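Local atomic coordinates of nicking enzyme (Staphylococcus aureus, PDB entry 4HT4), a protein that probably nicks plasmid DNA as a conjugative relaxase of the MobA/MobL family, starting the transfer of resistance plasmids between staphylococci. Residues D47-L52 with D118-K123. The protein carries 1 engineered substitution. Residues are numbered along the deposited sequence; the frame is centred on the assembly and turned at random.
Sequences DYSEIL and DLNIHK. With NI (nickel (II) ion), chain C.
The Tyr48 ring has Leu119 CD2 at its edge, near the ring plane, 4.4 Å from CE2. Glu50 OE1 lies at the ring edge, in plane, and accepts a hydrogen bond from Tyr48 OH, which comes from above the carboxylate plane. Tyr48 CG is anti to the backbone N (chi1 -172°), beside the carbonyl carbon that leads on to Glu50. Ile121 CD1 approaches the ring obliquely and packs 4.0 Å from Tyr48 CB. The other flat group, the His122 imidazole, has a water on the nickel ion at its edge, in plane.

This is an antiparallel strand pair in the five-stranded sheet of the relaxase domain. Strand 48-52 is outermost, and strand 117-122 is its inner neighbour. Glu50 and Leu119 form a hydrogen-bonded pair, with Leu119 N to Glu50 O at 2.7 Å. Ile121 N bonds to Tyr48 O at 2.9 Å.

Tyr48, Glu50, Leu119 and Ile121 share one face of the sheet. Helix 96-108 packs there against Tyr48 and Glu50. Leu52 CD1 lies 3.8 Å from Leu119 CB. Ser49, Ile51, Asp118 and Asn120 lie on the other face, where helix 18-26 touches Ser49, Asp118 and Asn120. Ile51 CG1 rests 3.9 Å from Asp118 OD1, and that carboxylate is held by Arg64 and Trp68.

The inner strand leads into the metal site, where His130, His132 and two waters complete the nickel coordination. Lys123, next to His122, packs on a phosphate of the bound DNA. His122 ND1 binds the nickel ion at 2.0 Å and NE2 bonds to Asn25 O; the two together fix the ring's rotation.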
loop_
_atom_site.group_PDB
_atom_site.type_symbol
_atom_site.label_atom_id
_atom_site.label_comp_id
_atom_site.label_asym_id
_atom_site.label_seq_id
_atom_site.Cartn_x
_atom_site.Cartn_y
_atom_site.Cartn_z
ATOM N N ASP A 47 -8.303 -7.827 -9.263
ATOM C CA ASP A 47 -8.655 -7.257 -10.560
ATOM C C ASP A 47 -7.591 -6.310 -11.114
ATOM O O ASP A 47 -7.550 -6.049 -12.317
ATOM C CB ASP A 47 -10.013 -6.554 -10.480
ATOM C CG ASP A 47 -11.109 -7.467 -9.964
ATOM O OD1 ASP A 47 -11.623 -8.288 -10.753
ATOM O OD2 ASP A 47 -11.457 -7.362 -8.770
ATOM N N TYR A 48 -6.731 -5.798 -10.239
ATOM C CA TYR A 48 -5.637 -4.937 -10.677
ATOM C C TYR A 48 -4.467 -4.970 -9.699
ATOM O O TYR A 48 -4.657 -4.891 -8.486
ATOM C CB TYR A 48 -6.123 -3.499 -10.867
ATOM C CG TYR A 48 -5.100 -2.586 -11.503
ATOM C CD1 TYR A 48 -4.963 -2.520 -12.882
ATOM C CD2 TYR A 48 -4.272 -1.789 -10.724
ATOM C CE1 TYR A 48 -4.030 -1.686 -13.469
ATOM C CE2 TYR A 48 -3.335 -0.950 -11.302
ATOM C CZ TYR A 48 -3.219 -0.904 -12.675
ATOM O OH TYR A 48 -2.289 -0.072 -13.257
ATOM N N SER A 49 -3.258 -5.090 -10.237
ATOM C CA SER A 49 -2.052 -5.104 -9.419
ATOM C C SER A 49 -0.950 -4.270 -10.054
ATOM O O SER A 49 -0.737 -4.325 -11.266
ATOM C CB SER A 49 -1.562 -6.536 -9.201
ATOM O OG SER A 49 -2.470 -7.268 -8.400
ATOM N N GLU A 50 -0.251 -3.501 -9.228
ATOM C CA GLU A 50 0.850 -2.674 -9.702
ATOM C C GLU A 50 1.766 -2.279 -8.551
ATOM O O GLU A 50 1.312 -2.067 -7.427
ATOM C CB GLU A 50 0.316 -1.418 -10.394
ATOM C CG GLU A 50 1.392 -0.559 -11.040
ATOM C CD GLU A 50 0.856 0.764 -11.545
ATOM O OE1 GLU A 50 -0.353 1.023 -11.368
ATOM O OE2 GLU A 50 1.642 1.548 -12.115
ATOM N N ILE A 51 3.061 -2.187 -8.837
ATOM C CA ILE A 51 4.026 -1.686 -7.868
ATOM C C ILE A 51 4.561 -0.331 -8.313
ATOM O O ILE A 51 5.136 -0.203 -9.394
ATOM C CB ILE A 51 5.202 -2.650 -7.677
ATOM C CG1 ILE A 51 4.715 -3.975 -7.095
ATOM C CG2 ILE A 51 6.250 -2.028 -6.768
ATOM C CD1 ILE A 51 5.833 -4.931 -6.768
ATOM N N LEU A 52 4.372 0.676 -7.467
ATOM C CA LEU A 52 4.778 2.034 -7.797
ATOM C C LEU A 52 6.029 2.435 -7.020
ATOM O O LEU A 52 6.100 2.257 -5.805
ATOM C CB LEU A 52 3.634 3.006 -7.520
ATOM C CG LEU A 52 2.270 2.513 -8.004
ATOM C CD1 LEU A 52 1.421 2.045 -6.831
ATOM C CD2 LEU A 52 1.552 3.585 -8.800
ATOM N N ASP A 118 2.770 -1.350 -3.084
ATOM C CA ASP A 118 2.227 -2.517 -3.762
ATOM C C ASP A 118 0.710 -2.382 -3.834
ATOM O O ASP A 118 0.000 -2.768 -2.904
ATOM C CB ASP A 118 2.607 -3.795 -3.016
ATOM C CG ASP A 118 2.455 -5.040 -3.871
ATOM O OD1 ASP A 118 1.671 -5.014 -4.843
ATOM O OD2 ASP A 118 3.120 -6.051 -3.566
ATOM N N LEU A 119 0.221 -1.833 -4.940
ATOM C CA LEU A 119 -1.204 -1.562 -5.098
ATOM C C LEU A 119 -1.969 -2.767 -5.628
ATOM O O LEU A 119 -1.614 -3.338 -6.661
ATOM C CB LEU A 119 -1.420 -0.367 -6.026
ATOM C CG LEU A 119 -2.877 -0.033 -6.355
ATOM C CD1 LEU A 119 -3.621 0.417 -5.107
ATOM C CD2 LEU A 119 -2.949 1.027 -7.442
ATOM N N ASN A 120 -3.022 -3.147 -4.912
ATOM C CA ASN A 120 -3.898 -4.229 -5.341
ATOM C C ASN A 120 -5.362 -3.873 -5.118
ATOM O O ASN A 120 -5.768 -3.549 -4.002
ATOM C CB ASN A 120 -3.559 -5.527 -4.605
ATOM C CG ASN A 120 -2.100 -5.906 -4.736
ATOM O OD1 ASN A 120 -1.310 -5.706 -3.814
ATOM N ND2 ASN A 120 -1.730 -6.449 -5.890
ATOM N N ILE A 121 -6.151 -3.934 -6.184
ATOM C CA ILE A 121 -7.562 -3.577 -6.109
ATOM C C ILE A 121 -8.460 -4.810 -6.052
ATOM O O ILE A 121 -8.382 -5.687 -6.913
ATOM C CB ILE A 121 -7.980 -2.701 -7.296
ATOM C CG1 ILE A 121 -7.103 -1.451 -7.365
ATOM C CG2 ILE A 121 -9.445 -2.318 -7.182
ATOM C CD1 ILE A 121 -7.451 -0.527 -8.504
ATOM N N HIS A 122 -9.315 -4.862 -5.035
ATOM C CA HIS A 122 -10.214 -5.992 -4.842
ATOM C C HIS A 122 -11.624 -5.710 -5.334
ATOM O O HIS A 122 -12.045 -4.556 -5.410
ATOM C CB HIS A 122 -10.286 -6.367 -3.365
ATOM C CG HIS A 122 -9.091 -7.115 -2.866
ATOM N ND1 HIS A 122 -8.956 -7.508 -1.553
ATOM C CD2 HIS A 122 -7.977 -7.542 -3.507
ATOM C CE1 HIS A 122 -7.810 -8.152 -1.407
ATOM N NE2 HIS A 122 -7.197 -8.182 -2.576
ATOM N N LYS A 123 -12.335 -6.793 -5.643
ATOM C CA LYS A 123 -13.761 -6.802 -5.990
ATOM C C LYS A 123 -14.365 -5.537 -6.607
ATOM O O LYS A 123 -15.233 -4.900 -6.011
ATOM C CB LYS A 123 -14.605 -7.259 -4.791
ATOM C CG LYS A 123 -14.285 -6.558 -3.480
ATOM C CD LYS A 123 -15.230 -6.998 -2.372
ATOM C CE LYS A 123 -15.115 -8.486 -2.091
ATOM N NZ LYS A 123 -16.024 -8.906 -0.990
HETATM NI NI NI C . -9.605 -7.052 0.297
HETATM O O HOH W 1 -10.706 -6.906 1.917
HETATM O O HOH W 2 -8.510 -8.642 0.692
#